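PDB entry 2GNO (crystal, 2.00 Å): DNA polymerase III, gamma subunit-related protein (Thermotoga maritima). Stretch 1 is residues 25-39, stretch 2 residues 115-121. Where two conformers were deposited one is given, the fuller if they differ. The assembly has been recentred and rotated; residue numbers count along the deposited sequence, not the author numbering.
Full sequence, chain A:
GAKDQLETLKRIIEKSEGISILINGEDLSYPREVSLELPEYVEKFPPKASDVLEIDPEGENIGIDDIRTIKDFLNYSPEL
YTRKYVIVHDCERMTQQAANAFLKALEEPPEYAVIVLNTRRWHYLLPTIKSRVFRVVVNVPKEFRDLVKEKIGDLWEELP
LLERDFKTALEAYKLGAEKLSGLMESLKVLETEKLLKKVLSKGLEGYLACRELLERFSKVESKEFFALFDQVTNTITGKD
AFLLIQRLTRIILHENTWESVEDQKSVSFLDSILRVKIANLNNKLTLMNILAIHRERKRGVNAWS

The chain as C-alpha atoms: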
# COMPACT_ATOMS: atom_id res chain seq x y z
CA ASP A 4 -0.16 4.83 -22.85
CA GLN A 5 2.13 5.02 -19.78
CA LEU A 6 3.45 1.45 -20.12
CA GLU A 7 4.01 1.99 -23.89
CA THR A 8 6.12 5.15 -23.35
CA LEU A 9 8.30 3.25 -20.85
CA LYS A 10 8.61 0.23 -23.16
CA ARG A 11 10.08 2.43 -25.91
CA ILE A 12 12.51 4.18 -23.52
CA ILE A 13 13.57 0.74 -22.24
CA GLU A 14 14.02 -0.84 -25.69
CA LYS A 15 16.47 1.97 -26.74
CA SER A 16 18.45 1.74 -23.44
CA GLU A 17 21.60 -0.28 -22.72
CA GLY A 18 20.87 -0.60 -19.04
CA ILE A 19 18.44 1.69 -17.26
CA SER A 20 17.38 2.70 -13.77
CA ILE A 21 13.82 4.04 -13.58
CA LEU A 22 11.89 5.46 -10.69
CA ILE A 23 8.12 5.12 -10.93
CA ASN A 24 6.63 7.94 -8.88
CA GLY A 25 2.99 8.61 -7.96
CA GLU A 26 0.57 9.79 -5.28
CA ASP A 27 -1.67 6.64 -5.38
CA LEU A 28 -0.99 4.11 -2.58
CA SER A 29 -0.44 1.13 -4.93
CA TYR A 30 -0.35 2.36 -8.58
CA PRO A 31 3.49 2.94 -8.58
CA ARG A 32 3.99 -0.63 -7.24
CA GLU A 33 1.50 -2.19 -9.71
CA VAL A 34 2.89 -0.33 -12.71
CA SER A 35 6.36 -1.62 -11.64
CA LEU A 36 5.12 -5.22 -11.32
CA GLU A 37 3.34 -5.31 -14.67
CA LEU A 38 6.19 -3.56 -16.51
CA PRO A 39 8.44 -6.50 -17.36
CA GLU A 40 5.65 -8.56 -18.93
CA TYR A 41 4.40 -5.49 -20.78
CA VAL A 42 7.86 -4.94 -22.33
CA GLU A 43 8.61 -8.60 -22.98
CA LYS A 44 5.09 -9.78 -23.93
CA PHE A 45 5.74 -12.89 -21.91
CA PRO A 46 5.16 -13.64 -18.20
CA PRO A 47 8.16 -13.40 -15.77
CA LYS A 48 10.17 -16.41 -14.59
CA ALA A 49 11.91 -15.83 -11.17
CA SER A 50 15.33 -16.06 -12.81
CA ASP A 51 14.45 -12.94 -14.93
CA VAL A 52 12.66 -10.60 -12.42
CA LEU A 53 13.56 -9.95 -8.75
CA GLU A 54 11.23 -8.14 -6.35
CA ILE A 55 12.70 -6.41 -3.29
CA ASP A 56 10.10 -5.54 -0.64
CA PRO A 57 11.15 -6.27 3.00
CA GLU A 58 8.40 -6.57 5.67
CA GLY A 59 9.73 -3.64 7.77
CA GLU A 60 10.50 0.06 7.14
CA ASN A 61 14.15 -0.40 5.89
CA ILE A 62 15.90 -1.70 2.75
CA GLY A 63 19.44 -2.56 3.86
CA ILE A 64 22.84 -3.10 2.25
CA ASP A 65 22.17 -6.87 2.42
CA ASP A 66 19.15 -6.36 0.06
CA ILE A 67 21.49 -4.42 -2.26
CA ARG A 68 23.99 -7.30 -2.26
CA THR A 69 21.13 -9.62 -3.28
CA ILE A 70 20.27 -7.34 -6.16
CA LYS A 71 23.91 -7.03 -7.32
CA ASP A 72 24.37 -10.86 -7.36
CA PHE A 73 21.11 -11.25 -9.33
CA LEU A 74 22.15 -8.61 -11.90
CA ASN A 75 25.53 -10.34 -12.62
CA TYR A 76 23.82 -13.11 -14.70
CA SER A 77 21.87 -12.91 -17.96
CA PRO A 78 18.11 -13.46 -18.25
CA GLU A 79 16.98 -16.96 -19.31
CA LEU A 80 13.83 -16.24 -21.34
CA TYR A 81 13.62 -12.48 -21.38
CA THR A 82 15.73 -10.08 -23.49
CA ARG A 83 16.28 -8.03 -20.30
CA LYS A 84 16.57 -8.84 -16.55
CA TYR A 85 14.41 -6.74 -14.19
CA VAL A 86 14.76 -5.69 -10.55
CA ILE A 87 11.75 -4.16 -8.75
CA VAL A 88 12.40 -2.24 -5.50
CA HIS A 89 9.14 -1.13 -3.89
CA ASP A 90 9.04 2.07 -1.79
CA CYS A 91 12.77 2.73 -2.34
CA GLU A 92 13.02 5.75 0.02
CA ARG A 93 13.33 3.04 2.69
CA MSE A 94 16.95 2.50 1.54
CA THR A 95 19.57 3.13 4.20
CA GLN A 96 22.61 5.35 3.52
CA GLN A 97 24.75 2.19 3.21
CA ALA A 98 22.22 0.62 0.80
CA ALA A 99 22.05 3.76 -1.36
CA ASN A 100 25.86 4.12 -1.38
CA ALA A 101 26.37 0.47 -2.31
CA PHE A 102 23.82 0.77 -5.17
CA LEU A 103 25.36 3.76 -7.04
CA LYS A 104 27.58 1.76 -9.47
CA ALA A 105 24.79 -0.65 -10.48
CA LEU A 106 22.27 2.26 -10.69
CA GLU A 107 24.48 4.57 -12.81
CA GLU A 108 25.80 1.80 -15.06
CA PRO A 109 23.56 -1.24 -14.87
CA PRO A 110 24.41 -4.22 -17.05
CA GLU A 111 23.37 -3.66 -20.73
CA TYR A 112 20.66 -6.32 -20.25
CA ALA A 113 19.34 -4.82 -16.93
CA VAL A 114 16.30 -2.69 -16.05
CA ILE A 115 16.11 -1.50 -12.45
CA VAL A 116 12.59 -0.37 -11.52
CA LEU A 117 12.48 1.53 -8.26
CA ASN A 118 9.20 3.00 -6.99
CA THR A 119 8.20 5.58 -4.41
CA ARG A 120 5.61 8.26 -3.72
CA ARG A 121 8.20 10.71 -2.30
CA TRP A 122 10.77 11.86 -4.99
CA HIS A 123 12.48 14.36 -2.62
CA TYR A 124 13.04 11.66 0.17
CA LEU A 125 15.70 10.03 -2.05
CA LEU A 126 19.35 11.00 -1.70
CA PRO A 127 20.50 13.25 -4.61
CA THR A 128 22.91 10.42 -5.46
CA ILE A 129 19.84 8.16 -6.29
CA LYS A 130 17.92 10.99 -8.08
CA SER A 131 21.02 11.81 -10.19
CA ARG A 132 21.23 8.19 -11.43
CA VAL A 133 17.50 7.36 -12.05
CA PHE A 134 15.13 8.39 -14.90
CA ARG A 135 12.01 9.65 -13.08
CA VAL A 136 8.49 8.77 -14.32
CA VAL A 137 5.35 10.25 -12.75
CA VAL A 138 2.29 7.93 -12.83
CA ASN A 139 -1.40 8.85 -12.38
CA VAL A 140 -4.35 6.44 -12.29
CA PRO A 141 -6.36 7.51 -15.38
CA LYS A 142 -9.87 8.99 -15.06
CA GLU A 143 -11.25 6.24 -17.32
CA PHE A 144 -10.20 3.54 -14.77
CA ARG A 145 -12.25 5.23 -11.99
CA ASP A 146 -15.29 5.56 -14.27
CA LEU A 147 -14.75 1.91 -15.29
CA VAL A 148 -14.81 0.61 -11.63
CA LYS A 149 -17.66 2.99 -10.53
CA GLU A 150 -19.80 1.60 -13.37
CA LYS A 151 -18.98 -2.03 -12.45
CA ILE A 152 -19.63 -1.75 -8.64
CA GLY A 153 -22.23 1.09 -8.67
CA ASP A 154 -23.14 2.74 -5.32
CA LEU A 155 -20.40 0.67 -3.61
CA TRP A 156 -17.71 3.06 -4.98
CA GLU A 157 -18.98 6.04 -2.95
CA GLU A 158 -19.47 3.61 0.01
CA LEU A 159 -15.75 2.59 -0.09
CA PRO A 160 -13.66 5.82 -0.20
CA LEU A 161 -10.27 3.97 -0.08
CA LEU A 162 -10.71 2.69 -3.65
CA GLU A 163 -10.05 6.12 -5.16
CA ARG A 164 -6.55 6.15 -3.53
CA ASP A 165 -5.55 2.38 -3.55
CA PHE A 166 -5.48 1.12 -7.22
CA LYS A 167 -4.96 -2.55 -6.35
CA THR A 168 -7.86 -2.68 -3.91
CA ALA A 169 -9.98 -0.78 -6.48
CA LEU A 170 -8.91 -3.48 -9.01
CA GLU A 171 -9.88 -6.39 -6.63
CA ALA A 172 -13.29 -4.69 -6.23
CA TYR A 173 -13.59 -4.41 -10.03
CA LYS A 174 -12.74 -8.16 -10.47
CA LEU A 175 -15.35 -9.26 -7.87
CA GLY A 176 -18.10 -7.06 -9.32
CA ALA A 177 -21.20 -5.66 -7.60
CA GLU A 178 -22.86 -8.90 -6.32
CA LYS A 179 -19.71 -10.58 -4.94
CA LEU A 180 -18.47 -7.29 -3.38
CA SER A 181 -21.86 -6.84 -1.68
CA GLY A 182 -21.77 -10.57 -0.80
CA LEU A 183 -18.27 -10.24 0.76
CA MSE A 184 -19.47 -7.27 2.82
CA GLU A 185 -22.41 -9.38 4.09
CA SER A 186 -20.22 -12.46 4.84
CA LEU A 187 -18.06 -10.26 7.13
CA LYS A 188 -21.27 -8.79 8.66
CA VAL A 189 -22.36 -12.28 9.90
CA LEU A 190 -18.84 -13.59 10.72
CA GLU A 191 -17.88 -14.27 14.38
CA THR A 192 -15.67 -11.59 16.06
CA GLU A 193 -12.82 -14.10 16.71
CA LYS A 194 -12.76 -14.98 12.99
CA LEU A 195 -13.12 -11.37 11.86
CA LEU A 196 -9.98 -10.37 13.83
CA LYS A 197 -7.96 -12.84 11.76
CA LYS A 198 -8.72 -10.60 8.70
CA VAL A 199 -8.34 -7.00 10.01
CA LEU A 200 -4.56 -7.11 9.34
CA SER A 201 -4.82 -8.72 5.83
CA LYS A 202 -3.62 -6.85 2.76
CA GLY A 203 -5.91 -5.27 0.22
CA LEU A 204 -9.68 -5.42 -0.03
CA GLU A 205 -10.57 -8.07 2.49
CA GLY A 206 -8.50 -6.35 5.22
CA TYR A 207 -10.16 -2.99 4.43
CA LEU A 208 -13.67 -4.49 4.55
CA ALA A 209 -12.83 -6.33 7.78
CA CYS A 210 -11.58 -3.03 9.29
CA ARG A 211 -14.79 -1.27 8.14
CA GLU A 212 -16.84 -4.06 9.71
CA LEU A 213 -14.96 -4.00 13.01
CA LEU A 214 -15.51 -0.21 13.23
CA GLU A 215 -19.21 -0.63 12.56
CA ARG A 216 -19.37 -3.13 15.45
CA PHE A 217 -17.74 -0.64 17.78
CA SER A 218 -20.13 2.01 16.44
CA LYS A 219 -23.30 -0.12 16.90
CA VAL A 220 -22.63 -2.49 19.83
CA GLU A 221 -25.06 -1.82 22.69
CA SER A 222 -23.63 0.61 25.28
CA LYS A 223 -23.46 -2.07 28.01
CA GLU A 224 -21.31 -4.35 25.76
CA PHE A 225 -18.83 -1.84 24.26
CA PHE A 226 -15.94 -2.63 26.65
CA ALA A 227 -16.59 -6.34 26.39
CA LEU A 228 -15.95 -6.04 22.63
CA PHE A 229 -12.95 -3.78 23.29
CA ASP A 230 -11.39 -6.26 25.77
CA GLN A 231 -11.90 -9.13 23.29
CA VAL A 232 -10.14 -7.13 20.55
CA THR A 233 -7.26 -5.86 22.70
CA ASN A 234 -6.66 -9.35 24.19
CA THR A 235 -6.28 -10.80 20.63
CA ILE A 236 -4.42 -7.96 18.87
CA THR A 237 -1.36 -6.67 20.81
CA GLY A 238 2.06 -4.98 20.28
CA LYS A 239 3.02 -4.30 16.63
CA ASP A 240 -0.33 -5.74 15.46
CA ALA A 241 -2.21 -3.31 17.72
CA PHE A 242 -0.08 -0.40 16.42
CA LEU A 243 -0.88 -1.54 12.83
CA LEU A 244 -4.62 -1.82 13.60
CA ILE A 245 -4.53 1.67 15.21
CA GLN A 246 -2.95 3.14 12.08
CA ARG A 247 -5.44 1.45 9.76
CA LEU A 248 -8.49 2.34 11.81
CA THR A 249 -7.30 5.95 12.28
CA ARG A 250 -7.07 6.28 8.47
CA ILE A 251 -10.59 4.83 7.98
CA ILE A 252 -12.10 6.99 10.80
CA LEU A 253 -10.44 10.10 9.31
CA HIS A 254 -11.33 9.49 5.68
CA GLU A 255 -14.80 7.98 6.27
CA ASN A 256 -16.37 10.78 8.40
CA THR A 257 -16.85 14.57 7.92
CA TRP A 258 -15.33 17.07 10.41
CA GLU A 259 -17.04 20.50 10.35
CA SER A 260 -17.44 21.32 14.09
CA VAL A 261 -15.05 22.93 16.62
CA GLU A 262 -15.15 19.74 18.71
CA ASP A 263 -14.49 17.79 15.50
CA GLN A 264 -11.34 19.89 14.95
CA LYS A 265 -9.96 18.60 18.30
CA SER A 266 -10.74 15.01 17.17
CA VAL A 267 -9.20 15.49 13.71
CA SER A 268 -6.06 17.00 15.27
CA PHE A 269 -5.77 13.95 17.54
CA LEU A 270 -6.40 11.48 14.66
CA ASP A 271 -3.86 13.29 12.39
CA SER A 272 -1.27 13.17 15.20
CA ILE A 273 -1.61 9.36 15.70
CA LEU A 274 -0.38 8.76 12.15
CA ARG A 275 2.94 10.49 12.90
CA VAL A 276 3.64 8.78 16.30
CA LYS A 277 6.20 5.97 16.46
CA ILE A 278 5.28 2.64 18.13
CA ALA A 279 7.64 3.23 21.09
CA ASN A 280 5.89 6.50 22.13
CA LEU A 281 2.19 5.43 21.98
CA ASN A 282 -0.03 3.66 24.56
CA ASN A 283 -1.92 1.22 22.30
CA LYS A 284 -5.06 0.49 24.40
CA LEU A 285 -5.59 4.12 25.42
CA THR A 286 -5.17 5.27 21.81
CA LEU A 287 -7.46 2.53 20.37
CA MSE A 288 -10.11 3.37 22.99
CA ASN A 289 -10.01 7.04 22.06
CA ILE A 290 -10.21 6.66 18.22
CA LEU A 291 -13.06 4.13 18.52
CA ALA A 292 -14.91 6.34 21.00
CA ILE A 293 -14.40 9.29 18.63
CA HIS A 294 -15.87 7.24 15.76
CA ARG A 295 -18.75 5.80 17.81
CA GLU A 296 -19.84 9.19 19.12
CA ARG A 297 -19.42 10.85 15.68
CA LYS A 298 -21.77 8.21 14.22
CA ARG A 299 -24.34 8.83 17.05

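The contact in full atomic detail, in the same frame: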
# COMPACT_ATOMS: atom_id res chain seq x y z
N GLY A 25 4.42 8.26 -7.90
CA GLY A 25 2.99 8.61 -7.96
C GLY A 25 2.39 8.81 -6.60
O GLY A 25 2.93 8.33 -5.60
N GLU A 26 1.27 9.53 -6.55
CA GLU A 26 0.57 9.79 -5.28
C GLU A 26 -0.33 8.63 -4.82
O GLU A 26 -0.59 8.53 -3.63
CB GLU A 26 -0.25 11.09 -5.36
N ASP A 27 -0.79 7.78 -5.74
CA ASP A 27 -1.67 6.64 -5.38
C ASP A 27 -0.92 5.71 -4.44
O ASP A 27 0.31 5.63 -4.50
CB ASP A 27 -2.19 5.92 -6.64
CG ASP A 27 -3.23 4.83 -6.33
OD1 ASP A 27 -2.86 3.73 -5.90
OD2 ASP A 27 -4.42 5.04 -6.61
N LEU A 28 -1.63 5.02 -3.55
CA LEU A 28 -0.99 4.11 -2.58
C LEU A 28 -0.34 2.87 -3.18
O LEU A 28 0.68 2.39 -2.66
CB LEU A 28 -1.99 3.63 -1.52
CG LEU A 28 -2.65 4.65 -0.59
CD1 LEU A 28 -3.64 3.96 0.33
CD2 LEU A 28 -1.63 5.40 0.22
N SER A 29 -0.94 2.34 -4.25
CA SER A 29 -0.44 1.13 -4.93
C SER A 29 -0.15 1.23 -6.42
O SER A 29 0.50 0.33 -6.92
CB SER A 29 -1.44 -0.01 -4.68
OG SER A 29 -2.71 0.34 -5.15
N TYR A 30 -0.59 2.28 -7.13
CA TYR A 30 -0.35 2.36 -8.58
C TYR A 30 1.15 2.30 -8.96
O TYR A 30 1.45 1.58 -9.87
CB TYR A 30 -1.10 3.51 -9.23
CG TYR A 30 -1.20 3.50 -10.74
CD1 TYR A 30 -1.86 2.46 -11.40
CD2 TYR A 30 -0.77 4.58 -11.49
CE1 TYR A 30 -2.02 2.47 -12.79
CE2 TYR A 30 -0.95 4.62 -12.86
CZ TYR A 30 -1.56 3.56 -13.51
OH TYR A 30 -1.70 3.63 -14.87
N PRO A 31 2.05 3.06 -8.27
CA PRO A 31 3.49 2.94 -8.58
C PRO A 31 4.01 1.50 -8.49
O PRO A 31 4.77 1.09 -9.37
CB PRO A 31 4.18 3.85 -7.56
CG PRO A 31 3.09 4.89 -7.25
CD PRO A 31 1.80 4.12 -7.27
N ARG A 32 3.61 0.78 -7.44
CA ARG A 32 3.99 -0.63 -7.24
C ARG A 32 3.44 -1.55 -8.32
O ARG A 32 4.15 -2.43 -8.79
CB ARG A 32 3.50 -1.13 -5.88
CG ARG A 32 4.21 -0.54 -4.66
CD ARG A 32 3.41 -0.81 -3.40
NE ARG A 32 3.07 -2.23 -3.27
CZ ARG A 32 3.81 -3.18 -2.68
NH1 ARG A 32 4.95 -2.90 -2.08
NH2 ARG A 32 3.36 -4.44 -2.67
N GLU A 33 2.17 -1.37 -8.67
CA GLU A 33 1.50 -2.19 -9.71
C GLU A 33 1.98 -1.92 -11.12
O GLU A 33 2.05 -2.84 -11.94
CB GLU A 33 -0.01 -2.05 -9.62
CG GLU A 33 -0.57 -2.61 -8.33
CD GLU A 33 -0.30 -4.07 -8.15
OE1 GLU A 33 -0.48 -4.85 -9.11
OE2 GLU A 33 0.08 -4.46 -7.04
N VAL A 34 2.30 -0.67 -11.42
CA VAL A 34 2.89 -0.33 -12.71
C VAL A 34 4.27 -1.04 -12.82
O VAL A 34 4.59 -1.62 -13.87
CB VAL A 34 3.05 1.20 -12.88
CG1 VAL A 34 3.91 1.52 -14.12
CG2 VAL A 34 1.66 1.85 -13.00
N SER A 35 5.04 -0.99 -11.73
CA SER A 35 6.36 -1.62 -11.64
C SER A 35 6.29 -3.13 -11.87
O SER A 35 7.08 -3.67 -12.64
CB SER A 35 7.03 -1.35 -10.28
OG SER A 35 7.13 0.04 -10.03
N LEU A 36 5.34 -3.78 -11.20
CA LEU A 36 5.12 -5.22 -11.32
C LEU A 36 4.67 -5.73 -12.68
O LEU A 36 5.04 -6.81 -13.10
CB LEU A 36 4.13 -5.69 -10.25
CG LEU A 36 4.69 -5.74 -8.84
CD1 LEU A 36 3.58 -5.87 -7.82
CD2 LEU A 36 5.69 -6.86 -8.69
N GLU A 37 3.83 -4.96 -13.34
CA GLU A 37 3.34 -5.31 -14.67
C GLU A 37 4.30 -4.87 -15.78
O GLU A 37 4.17 -5.32 -16.89
CB GLU A 37 1.97 -4.63 -14.88
CG GLU A 37 0.87 -5.18 -13.99
CD GLU A 37 0.53 -6.64 -14.28
OE1 GLU A 37 0.76 -7.09 -15.43
OE2 GLU A 37 0.04 -7.35 -13.37
N LEU A 38 5.30 -4.06 -15.48
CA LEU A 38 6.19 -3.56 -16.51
C LEU A 38 6.98 -4.59 -17.30
O LEU A 38 7.00 -4.52 -18.51
CB LEU A 38 7.13 -2.47 -15.95
CG LEU A 38 8.04 -1.72 -16.92
CD1 LEU A 38 7.21 -1.09 -18.00
CD2 LEU A 38 8.80 -0.64 -16.19
N PRO A 39 7.64 -5.53 -16.63
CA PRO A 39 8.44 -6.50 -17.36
C PRO A 39 7.66 -7.32 -18.39
O PRO A 39 8.15 -7.50 -19.51
CB PRO A 39 9.00 -7.38 -16.24
CG PRO A 39 8.93 -6.52 -15.04
CD PRO A 39 7.73 -5.75 -15.18
N ILE A 115 16.35 -1.59 -13.88
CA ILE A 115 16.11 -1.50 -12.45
C ILE A 115 14.90 -0.59 -12.33
O ILE A 115 14.91 0.53 -12.85
CB ILE A 115 17.30 -0.94 -11.66
CG1 ILE A 115 18.54 -1.83 -11.90
CG2 ILE A 115 16.93 -0.87 -10.18
CD1 ILE A 115 19.84 -1.30 -11.23
N VAL A 116 13.84 -1.10 -11.68
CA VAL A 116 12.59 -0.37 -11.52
C VAL A 116 12.36 -0.10 -10.03
O VAL A 116 11.91 -0.95 -9.30
CB VAL A 116 11.39 -1.18 -12.07
CG1 VAL A 116 10.13 -0.27 -12.14
CG2 VAL A 116 11.72 -1.71 -13.46
N LEU A 117 12.69 1.11 -9.61
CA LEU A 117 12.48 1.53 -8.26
C LEU A 117 11.13 2.23 -8.25
O LEU A 117 10.67 2.71 -9.29
CB LEU A 117 13.54 2.57 -7.88
CG LEU A 117 15.02 2.24 -8.03
CD1 LEU A 117 15.87 3.39 -7.51
CD2 LEU A 117 15.37 1.03 -7.29
N ASN A 118 10.46 2.25 -7.10
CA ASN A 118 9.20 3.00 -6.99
C ASN A 118 9.08 3.66 -5.63
O ASN A 118 9.60 3.17 -4.61
CB ASN A 118 7.95 2.21 -7.43
CG ASN A 118 7.65 1.02 -6.55
OD1 ASN A 118 7.29 1.18 -5.40
ND2 ASN A 118 7.70 -0.18 -7.13
N THR A 119 8.39 4.79 -5.62
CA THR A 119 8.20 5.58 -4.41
C THR A 119 7.13 6.62 -4.69
O THR A 119 6.79 6.88 -5.84
CB THR A 119 9.48 6.35 -3.99
OG1 THR A 119 9.30 6.97 -2.71
CG2 THR A 119 9.88 7.44 -5.02
N ARG A 120 6.63 7.21 -3.63
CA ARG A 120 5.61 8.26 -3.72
C ARG A 120 6.19 9.61 -3.23
O ARG A 120 5.50 10.61 -3.23
CB ARG A 120 4.46 7.86 -2.79
CG ARG A 120 3.82 6.47 -3.09
CD ARG A 120 2.91 6.07 -1.96
NE ARG A 120 1.91 7.12 -1.72
CZ ARG A 120 1.17 7.27 -0.61
NH1 ARG A 120 1.31 6.45 0.45
NH2 ARG A 120 0.30 8.28 -0.54
N ARG A 121 7.49 9.60 -2.90
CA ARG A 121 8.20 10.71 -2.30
C ARG A 121 9.55 10.98 -3.01
O ARG A 121 10.60 10.68 -2.47
CB ARG A 121 8.44 10.25 -0.84
CG ARG A 121 7.25 9.45 -0.23
CD ARG A 121 7.40 8.99 1.20
NE ARG A 121 6.26 8.15 1.59
CZ ARG A 121 6.11 7.54 2.77
NH1 ARG A 121 7.03 7.64 3.73
NH2 ARG A 121 5.02 6.80 2.99

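A helix laid antiparallel along a strand forms the frame of this contact. Residues 30-39 are helical, residues 115-119 extended, and their axes run at 167° to each other with a closest approach of 7.8 Å. The register follows from the reversed directions: Ser35 faces Val116, Pro31 faces Asn118, and Gly25, in the segment before the helix, lies beside Arg120, with CA atoms of Gly25 and Arg120 just 5.0 Å apart. That closeness lets the backbones touch directly. Gly25 N donates a weak hydrogen bond to Thr119 O at 3.4 Å, and Arg120 CA approaches Gly25 O at 3.3 Å in a CA-H...O contact. Gly25 also suits its place sterically, because an ideal CB there would sit 3.1 Å from Pro31 CG.

Strand alternation decides which side chains the helix meets. Val116 and Asn118 point toward it, whereas Leu117 and Thr119 point away. From the helix, Pro31, Ser35 and Leu38 point toward the strand, a spacing of four and then three residues that keeps them along one side.

The polar centre is Ser35 with Asn118. Asn118 ND2 donates to Ser35 OG at 3.0 Å, while Ser35 OG donates to Pro31 O at 2.7 Å, one turn back. The hydroxyl therefore plays both roles, accepting from the strand side chain and donating to the helix backbone. Pro31 packs against the same asparagine, Pro31 CB to Asn118 CB at 4.1 Å, and Arg32 CG lies 3.6 Å from Asn118 OD1 before the rest of the arginine leads away. Farther along the helix an apolar pair forms, Leu38 CD2 against Val116 CG2 at 4.1 Å; Val116 also packs against the serine, its CG1 3.7 Å from Ser35 OG.

At the other end, Arg120 supplies the largest covered area of any residue here. Its CB starts sideways, but its end comes nearer the loop before the helix. There Arg120 NH2 makes a weak hydrogen bond to Glu26 O at 3.2 Å, and Arg120 NE stands 3.5 Å from Asp27 O, so the guanidinium lies among backbone carbonyls. Leu28 CD2 covers one face of that group, 3.1 Å from Arg120 NH1. Asp27 organises the loop from within: its OD1 accepts from Ser29 N at 2.9 Å and from Tyr30 N at 3.0 Å, tying the turn to the start of the helix.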